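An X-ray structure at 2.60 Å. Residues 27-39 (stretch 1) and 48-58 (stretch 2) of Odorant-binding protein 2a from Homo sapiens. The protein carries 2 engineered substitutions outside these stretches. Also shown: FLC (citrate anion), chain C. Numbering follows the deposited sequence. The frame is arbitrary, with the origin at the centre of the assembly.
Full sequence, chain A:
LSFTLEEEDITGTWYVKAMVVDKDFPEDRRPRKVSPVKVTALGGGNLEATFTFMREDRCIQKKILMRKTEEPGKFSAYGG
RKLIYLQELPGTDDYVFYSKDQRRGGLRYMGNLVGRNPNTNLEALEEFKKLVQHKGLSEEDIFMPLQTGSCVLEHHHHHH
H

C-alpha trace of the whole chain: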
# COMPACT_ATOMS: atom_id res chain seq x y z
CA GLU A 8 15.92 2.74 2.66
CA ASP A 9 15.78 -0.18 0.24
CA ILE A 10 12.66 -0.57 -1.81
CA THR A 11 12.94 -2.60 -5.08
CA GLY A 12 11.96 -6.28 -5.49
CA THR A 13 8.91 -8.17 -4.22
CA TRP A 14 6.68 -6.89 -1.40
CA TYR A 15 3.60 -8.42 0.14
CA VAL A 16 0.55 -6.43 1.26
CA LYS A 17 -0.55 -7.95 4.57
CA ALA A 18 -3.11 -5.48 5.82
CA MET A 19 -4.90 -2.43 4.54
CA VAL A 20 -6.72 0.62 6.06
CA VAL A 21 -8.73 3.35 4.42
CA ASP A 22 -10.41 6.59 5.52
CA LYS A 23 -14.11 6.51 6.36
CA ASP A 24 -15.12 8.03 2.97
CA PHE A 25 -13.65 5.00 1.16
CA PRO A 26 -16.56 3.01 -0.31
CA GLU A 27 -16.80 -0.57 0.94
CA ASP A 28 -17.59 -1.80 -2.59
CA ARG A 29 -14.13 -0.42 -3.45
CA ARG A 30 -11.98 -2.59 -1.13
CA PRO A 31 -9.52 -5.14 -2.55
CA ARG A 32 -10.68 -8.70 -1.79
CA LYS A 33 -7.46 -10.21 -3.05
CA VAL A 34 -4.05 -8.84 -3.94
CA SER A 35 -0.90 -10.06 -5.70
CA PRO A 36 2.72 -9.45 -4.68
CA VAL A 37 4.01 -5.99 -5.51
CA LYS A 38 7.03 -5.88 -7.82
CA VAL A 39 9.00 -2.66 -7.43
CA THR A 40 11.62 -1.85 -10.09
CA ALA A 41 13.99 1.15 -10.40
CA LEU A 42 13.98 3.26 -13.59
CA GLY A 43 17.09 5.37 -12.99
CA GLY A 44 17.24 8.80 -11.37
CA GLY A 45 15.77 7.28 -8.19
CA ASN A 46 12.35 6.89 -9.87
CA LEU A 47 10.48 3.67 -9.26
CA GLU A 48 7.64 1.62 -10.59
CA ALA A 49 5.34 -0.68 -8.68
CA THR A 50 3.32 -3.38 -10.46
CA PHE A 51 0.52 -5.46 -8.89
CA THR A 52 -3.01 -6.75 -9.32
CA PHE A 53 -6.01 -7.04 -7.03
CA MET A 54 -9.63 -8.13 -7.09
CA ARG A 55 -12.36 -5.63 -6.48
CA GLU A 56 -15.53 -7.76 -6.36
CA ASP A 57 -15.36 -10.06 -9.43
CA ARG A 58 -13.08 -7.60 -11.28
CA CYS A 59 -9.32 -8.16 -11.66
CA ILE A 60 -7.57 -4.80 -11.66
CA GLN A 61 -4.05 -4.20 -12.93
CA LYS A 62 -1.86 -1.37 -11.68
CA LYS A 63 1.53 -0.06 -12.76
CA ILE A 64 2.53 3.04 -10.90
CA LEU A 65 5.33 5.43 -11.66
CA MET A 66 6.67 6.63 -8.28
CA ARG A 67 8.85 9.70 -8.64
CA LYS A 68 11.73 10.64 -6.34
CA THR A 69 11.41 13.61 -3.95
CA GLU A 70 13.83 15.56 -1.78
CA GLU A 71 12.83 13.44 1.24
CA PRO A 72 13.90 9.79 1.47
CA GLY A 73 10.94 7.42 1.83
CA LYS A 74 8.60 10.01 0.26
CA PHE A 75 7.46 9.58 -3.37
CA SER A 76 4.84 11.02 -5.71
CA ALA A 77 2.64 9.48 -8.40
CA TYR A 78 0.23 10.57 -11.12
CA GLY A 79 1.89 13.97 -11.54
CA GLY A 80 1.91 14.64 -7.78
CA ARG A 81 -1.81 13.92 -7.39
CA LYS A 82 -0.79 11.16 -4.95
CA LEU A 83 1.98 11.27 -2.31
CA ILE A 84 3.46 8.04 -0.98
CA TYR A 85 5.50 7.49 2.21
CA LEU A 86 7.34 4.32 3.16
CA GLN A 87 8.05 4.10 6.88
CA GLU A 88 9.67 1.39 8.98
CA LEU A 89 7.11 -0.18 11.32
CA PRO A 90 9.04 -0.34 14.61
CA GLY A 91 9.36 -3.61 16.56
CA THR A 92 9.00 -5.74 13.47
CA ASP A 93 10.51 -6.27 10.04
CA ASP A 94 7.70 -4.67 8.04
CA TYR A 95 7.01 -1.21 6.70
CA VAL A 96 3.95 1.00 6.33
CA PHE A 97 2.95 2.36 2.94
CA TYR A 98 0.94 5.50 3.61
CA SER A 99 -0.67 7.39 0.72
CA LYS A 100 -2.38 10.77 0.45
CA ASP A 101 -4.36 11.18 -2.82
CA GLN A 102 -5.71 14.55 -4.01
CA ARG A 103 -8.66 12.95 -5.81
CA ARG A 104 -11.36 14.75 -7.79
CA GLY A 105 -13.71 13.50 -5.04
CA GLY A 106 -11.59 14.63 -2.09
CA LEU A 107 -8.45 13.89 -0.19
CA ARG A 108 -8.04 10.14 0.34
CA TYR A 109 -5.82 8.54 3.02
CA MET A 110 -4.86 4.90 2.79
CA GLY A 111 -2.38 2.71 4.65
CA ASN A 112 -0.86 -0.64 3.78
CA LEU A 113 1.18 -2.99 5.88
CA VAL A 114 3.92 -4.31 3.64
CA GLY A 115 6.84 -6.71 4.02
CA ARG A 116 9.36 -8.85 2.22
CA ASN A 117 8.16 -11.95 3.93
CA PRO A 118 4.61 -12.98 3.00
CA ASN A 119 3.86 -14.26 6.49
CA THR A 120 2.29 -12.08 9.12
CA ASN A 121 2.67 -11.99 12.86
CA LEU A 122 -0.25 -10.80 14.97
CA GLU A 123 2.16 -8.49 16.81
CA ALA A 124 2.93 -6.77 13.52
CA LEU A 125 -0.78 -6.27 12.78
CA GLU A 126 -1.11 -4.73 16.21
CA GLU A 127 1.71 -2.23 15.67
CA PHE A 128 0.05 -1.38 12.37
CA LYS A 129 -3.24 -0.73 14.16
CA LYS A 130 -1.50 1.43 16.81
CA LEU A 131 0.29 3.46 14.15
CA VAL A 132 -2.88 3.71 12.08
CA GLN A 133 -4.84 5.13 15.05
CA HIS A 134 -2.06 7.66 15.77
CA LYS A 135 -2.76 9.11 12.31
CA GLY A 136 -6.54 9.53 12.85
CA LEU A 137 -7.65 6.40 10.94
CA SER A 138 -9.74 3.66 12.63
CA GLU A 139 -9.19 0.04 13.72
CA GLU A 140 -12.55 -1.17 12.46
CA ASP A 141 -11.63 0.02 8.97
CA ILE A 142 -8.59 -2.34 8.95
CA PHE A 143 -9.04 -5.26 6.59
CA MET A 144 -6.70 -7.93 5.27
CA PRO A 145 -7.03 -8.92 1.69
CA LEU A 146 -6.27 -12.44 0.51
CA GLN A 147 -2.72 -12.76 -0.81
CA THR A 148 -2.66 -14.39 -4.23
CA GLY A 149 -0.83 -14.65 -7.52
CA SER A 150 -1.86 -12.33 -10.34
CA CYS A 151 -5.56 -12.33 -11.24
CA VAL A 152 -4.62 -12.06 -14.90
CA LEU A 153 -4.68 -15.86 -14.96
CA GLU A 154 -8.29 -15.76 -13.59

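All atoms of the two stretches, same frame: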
# COMPACT_ATOMS: atom_id res chain seq x y z
N GLU A 27 -17.06 0.83 0.63
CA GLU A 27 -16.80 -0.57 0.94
C GLU A 27 -16.70 -1.42 -0.33
O GLU A 27 -15.81 -2.25 -0.47
CB GLU A 27 -17.88 -1.11 1.87
CG GLU A 27 -17.45 -2.31 2.69
CD GLU A 27 -18.59 -2.92 3.47
OE1 GLU A 27 -19.68 -2.30 3.55
OE2 GLU A 27 -18.42 -4.03 4.01
N ASP A 28 -17.63 -1.19 -1.26
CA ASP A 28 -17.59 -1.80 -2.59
C ASP A 28 -16.19 -1.71 -3.22
O ASP A 28 -15.81 -2.54 -4.04
CB ASP A 28 -18.69 -1.23 -3.51
CG ASP A 28 -18.25 0.00 -4.33
OD1 ASP A 28 -17.09 0.43 -4.23
OD2 ASP A 28 -19.08 0.54 -5.11
N ARG A 29 -15.41 -0.73 -2.81
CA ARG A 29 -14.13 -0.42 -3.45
C ARG A 29 -12.93 -1.19 -2.89
O ARG A 29 -11.84 -1.13 -3.46
CB ARG A 29 -13.85 1.07 -3.34
CG ARG A 29 -13.17 1.63 -4.56
CD ARG A 29 -13.01 3.13 -4.52
NE ARG A 29 -11.89 3.46 -5.40
CZ ARG A 29 -11.98 3.59 -6.72
NH1 ARG A 29 -13.16 3.47 -7.34
NH2 ARG A 29 -10.89 3.86 -7.42
N ARG A 30 -13.10 -1.90 -1.78
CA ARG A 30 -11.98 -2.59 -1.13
C ARG A 30 -11.47 -3.82 -1.88
O ARG A 30 -12.26 -4.67 -2.26
CB ARG A 30 -12.40 -3.09 0.23
CG ARG A 30 -12.87 -2.00 1.16
CD ARG A 30 -13.19 -2.56 2.51
NE ARG A 30 -13.55 -1.49 3.43
CZ ARG A 30 -13.59 -1.62 4.75
NH1 ARG A 30 -13.30 -2.80 5.32
NH2 ARG A 30 -13.92 -0.58 5.49
N PRO A 31 -10.14 -3.93 -2.05
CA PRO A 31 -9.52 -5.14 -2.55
C PRO A 31 -9.89 -6.39 -1.75
O PRO A 31 -9.74 -6.39 -0.54
CB PRO A 31 -8.03 -4.84 -2.39
CG PRO A 31 -7.92 -3.36 -2.46
CD PRO A 31 -9.16 -2.86 -1.82
N ARG A 32 -10.40 -7.42 -2.42
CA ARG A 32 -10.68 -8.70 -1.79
C ARG A 32 -9.41 -9.50 -1.76
O ARG A 32 -9.14 -10.20 -0.80
CB ARG A 32 -11.69 -9.53 -2.59
CG ARG A 32 -13.11 -9.01 -2.58
CD ARG A 32 -13.97 -9.80 -3.57
NE ARG A 32 -13.75 -11.26 -3.48
CZ ARG A 32 -13.40 -12.08 -4.48
NH1 ARG A 32 -13.20 -11.63 -5.72
NH2 ARG A 32 -13.23 -13.38 -4.25
N LYS A 33 -8.67 -9.44 -2.86
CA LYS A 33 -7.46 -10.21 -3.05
C LYS A 33 -6.41 -9.26 -3.55
O LYS A 33 -6.73 -8.17 -3.95
CB LYS A 33 -7.69 -11.33 -4.06
CG LYS A 33 -8.86 -12.23 -3.69
CD LYS A 33 -9.13 -13.31 -4.74
CE LYS A 33 -9.83 -14.50 -4.12
NZ LYS A 33 -10.10 -15.57 -5.11
N VAL A 34 -5.16 -9.68 -3.51
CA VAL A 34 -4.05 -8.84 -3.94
C VAL A 34 -2.82 -9.69 -4.24
O VAL A 34 -2.53 -10.65 -3.53
CB VAL A 34 -3.72 -7.78 -2.86
CG1 VAL A 34 -3.14 -8.44 -1.62
CG2 VAL A 34 -2.77 -6.73 -3.42
N SER A 35 -2.11 -9.35 -5.31
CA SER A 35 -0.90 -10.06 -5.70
C SER A 35 0.30 -9.50 -4.96
O SER A 35 0.17 -8.51 -4.24
CB SER A 35 -0.69 -9.91 -7.21
OG SER A 35 -0.36 -8.57 -7.55
N PRO A 36 1.49 -10.12 -5.12
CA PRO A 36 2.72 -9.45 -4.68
C PRO A 36 2.97 -8.18 -5.48
O PRO A 36 2.54 -8.08 -6.62
CB PRO A 36 3.82 -10.48 -4.98
CG PRO A 36 3.11 -11.79 -5.04
CD PRO A 36 1.76 -11.48 -5.60
N VAL A 37 3.66 -7.23 -4.86
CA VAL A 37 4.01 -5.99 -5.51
C VAL A 37 5.46 -6.05 -5.97
O VAL A 37 6.36 -6.25 -5.16
CB VAL A 37 3.84 -4.81 -4.54
CG1 VAL A 37 4.09 -3.49 -5.26
CG2 VAL A 37 2.45 -4.83 -3.91
N LYS A 38 5.68 -5.91 -7.27
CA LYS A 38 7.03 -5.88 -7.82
C LYS A 38 7.44 -4.45 -8.06
O LYS A 38 6.82 -3.75 -8.86
CB LYS A 38 7.13 -6.72 -9.09
CG LYS A 38 6.85 -8.19 -8.82
CD LYS A 38 7.50 -9.13 -9.83
CE LYS A 38 7.37 -10.58 -9.38
NZ LYS A 38 8.14 -11.52 -10.25
N VAL A 39 8.47 -4.01 -7.34
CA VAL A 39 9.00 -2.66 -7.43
C VAL A 39 10.32 -2.69 -8.19
O VAL A 39 11.24 -3.41 -7.80
CB VAL A 39 9.19 -2.07 -6.02
CG1 VAL A 39 9.70 -0.63 -6.09
CG2 VAL A 39 7.89 -2.12 -5.24
N GLU A 48 8.86 2.09 -10.00
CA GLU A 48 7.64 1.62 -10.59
C GLU A 48 7.20 0.41 -9.82
O GLU A 48 7.99 -0.50 -9.58
CB GLU A 48 7.91 1.23 -12.02
CG GLU A 48 6.70 0.73 -12.78
CD GLU A 48 7.11 0.28 -14.15
OE1 GLU A 48 7.80 -0.75 -14.23
OE2 GLU A 48 6.78 0.98 -15.12
N ALA A 49 5.94 0.43 -9.40
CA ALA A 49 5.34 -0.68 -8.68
C ALA A 49 4.29 -1.31 -9.58
O ALA A 49 3.48 -0.60 -10.17
CB ALA A 49 4.71 -0.18 -7.39
N THR A 50 4.29 -2.63 -9.65
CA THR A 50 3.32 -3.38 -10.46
C THR A 50 2.62 -4.41 -9.58
O THR A 50 3.28 -5.11 -8.82
CB THR A 50 3.96 -4.07 -11.68
OG1 THR A 50 5.11 -4.83 -11.29
CG2 THR A 50 4.37 -3.05 -12.71
N PHE A 51 1.30 -4.48 -9.66
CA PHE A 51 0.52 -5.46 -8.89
C PHE A 51 -0.89 -5.56 -9.44
O PHE A 51 -1.31 -4.77 -10.29
CB PHE A 51 0.45 -5.07 -7.42
CG PHE A 51 -0.17 -3.73 -7.18
CD1 PHE A 51 0.61 -2.58 -7.22
CD2 PHE A 51 -1.53 -3.61 -6.92
CE1 PHE A 51 0.04 -1.34 -7.00
CE2 PHE A 51 -2.10 -2.36 -6.70
CZ PHE A 51 -1.32 -1.23 -6.75
N THR A 52 -1.62 -6.56 -8.96
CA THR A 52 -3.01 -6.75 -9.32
C THR A 52 -3.82 -6.99 -8.06
O THR A 52 -3.27 -7.37 -7.03
CB THR A 52 -3.19 -7.95 -10.27
OG1 THR A 52 -2.86 -9.17 -9.60
CG2 THR A 52 -2.30 -7.80 -11.48
N PHE A 53 -5.12 -6.74 -8.14
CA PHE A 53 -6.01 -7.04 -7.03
C PHE A 53 -7.42 -7.22 -7.52
O PHE A 53 -7.76 -6.78 -8.62
CB PHE A 53 -5.96 -5.94 -5.98
CG PHE A 53 -6.44 -4.60 -6.46
CD1 PHE A 53 -5.56 -3.70 -7.01
CD2 PHE A 53 -7.77 -4.24 -6.33
CE1 PHE A 53 -5.99 -2.46 -7.44
CE2 PHE A 53 -8.21 -3.01 -6.77
CZ PHE A 53 -7.31 -2.12 -7.33
N MET A 54 -8.24 -7.89 -6.72
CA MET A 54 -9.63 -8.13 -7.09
C MET A 54 -10.52 -7.18 -6.33
O MET A 54 -10.44 -7.07 -5.12
CB MET A 54 -10.05 -9.57 -6.77
CG MET A 54 -9.32 -10.66 -7.54
SD MET A 54 -9.87 -10.79 -9.23
CE MET A 54 -11.62 -11.10 -9.00
N ARG A 55 -11.38 -6.51 -7.06
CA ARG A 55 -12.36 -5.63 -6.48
C ARG A 55 -13.70 -6.21 -6.94
O ARG A 55 -14.10 -6.03 -8.09
CB ARG A 55 -12.11 -4.22 -7.00
CG ARG A 55 -12.88 -3.12 -6.30
CD ARG A 55 -12.61 -1.77 -6.95
NE ARG A 55 -11.48 -1.06 -6.37
CZ ARG A 55 -10.69 -0.20 -7.01
NH1 ARG A 55 -10.86 0.06 -8.31
NH2 ARG A 55 -9.69 0.40 -6.36
N GLU A 56 -14.35 -6.93 -6.04
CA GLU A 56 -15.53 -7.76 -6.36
C GLU A 56 -15.09 -8.87 -7.32
O GLU A 56 -14.10 -9.53 -7.04
CB GLU A 56 -16.68 -6.91 -6.89
CG GLU A 56 -17.12 -5.86 -5.88
CD GLU A 56 -17.85 -4.69 -6.50
OE1 GLU A 56 -17.27 -4.12 -7.45
OE2 GLU A 56 -18.98 -4.33 -6.06
N ASP A 57 -15.77 -9.05 -8.44
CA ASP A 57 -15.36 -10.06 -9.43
C ASP A 57 -14.35 -9.51 -10.45
O ASP A 57 -13.98 -10.22 -11.38
CB ASP A 57 -16.59 -10.64 -10.15
CG ASP A 57 -17.18 -11.85 -9.42
OD1 ASP A 57 -16.70 -12.19 -8.31
OD2 ASP A 57 -18.13 -12.47 -9.95
N ARG A 58 -13.88 -8.28 -10.27
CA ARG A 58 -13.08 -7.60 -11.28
C ARG A 58 -11.60 -7.66 -10.92
O ARG A 58 -11.22 -7.22 -9.84
CB ARG A 58 -13.51 -6.13 -11.39
CG ARG A 58 -15.02 -5.86 -11.37
CD ARG A 58 -15.68 -6.08 -12.72
NE ARG A 58 -15.08 -5.27 -13.76
CZ ARG A 58 -15.39 -5.38 -15.05
NH1 ARG A 58 -16.28 -6.27 -15.45
NH2 ARG A 58 -14.79 -4.61 -15.94
CAC FLC C . -4.56 3.25 -6.77
CA FLC C . -5.59 3.26 -5.64
CB FLC C . -7.03 3.50 -6.11
CBC FLC C . -7.93 3.66 -4.89
CG FLC C . -7.17 4.80 -6.90
CGC FLC C . -7.14 4.73 -8.43
OA1 FLC C . -3.71 4.17 -6.85
OA2 FLC C . -4.58 2.30 -7.58
OB1 FLC C . -7.86 4.71 -4.21
OB2 FLC C . -8.73 2.74 -4.60
OG1 FLC C . -8.23 4.62 -9.05
OG2 FLC C . -6.02 4.83 -9.00
OHB FLC C . -7.50 2.39 -6.89

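Residues 27-39 and 48-58 of odorant-binding protein 2a run antiparallel, strands 37-39 and 48-55 meeting at 163°, and together bury 907 Å². Two short ladders hold them, offset by one residue, with Ser35 and Pro36 between. In the first ladder, Lys38 N donates to Thr50 O (3.0 Å) and Thr50 N returns a bond to Lys38 O (2.9 Å). The p rotamer of Thr50 (chi1 50°) brings its hydroxyl to the same carbonyl, OG1 to Lys38 O at 3.2 Å, so one acceptor takes two donors from one residue. Lys38 (m, then extended) sends its chain away from the partner strand, leaving its ammonium in the open while its CB lies 3.5 Å from Thr50 OG1. On the other face, Val39 and Ala49 are buried; the small methyl of Ala49 is reached by Val37 CG1 (4.0 Å from Ala49 CB) and Val39 CG2 (4.3 Å from Ala49 CB), both valines being t.

Where the register shifts, Ser35 bridges the gap. Its N bonds to Thr52 O (2.9 Å), and its p rotamer (69°) turns OG back to accept from Thr52 N at 2.8 Å, so a side-chain oxygen does what a carbonyl does in a regular ladder. A short hydroxymethyl suits this buried position, with OG only 3.6 Å from Phe51 CB. Phe51 (p, chi2 -87°) leads its ring away from the other stretch, leaving its CB against Val37 CG2 at 4.0 Å.

In the second ladder Val34 and Phe53 are a buried, non-hydrogen-bonded pair, Val34 CG2 lying 4.2 Å from Phe53 CB. Phe53, also p with chi2 near -90°, places CD2 4.0 Å from Pro31 CG. The backbone continues through Arg32 N to Met54 O (2.7 Å), an oxygen that Pro31 CA also approaches at 3.3 Å. Met54 is folded (m, m, m), which brings its CE 3.7 Å from Arg32 NH1, near the guanidinium plane. Arg32 itself bends at chi3 (45°), and NH1 reaches Glu56 O at 2.6 Å, tying down the type II' turn from Arg55 to Arg58.

Arg55 has the largest area covered by the other stretch. Extended through chi2, it bends at chi3 (-90°) so that NE donates to Arg29 O (2.9 Å), and one guanidinium face lies over Arg29 CG. The like charges sit close, Arg29 NH2 to Arg55 NH2 at 3.8 Å, with a citrate anion, probably from the crystallisation liquor, beside both: Arg55 NH2 bonds to its OHB (3.0 Å), and Arg29 NE bonds weakly to its OB2 (3.3 Å).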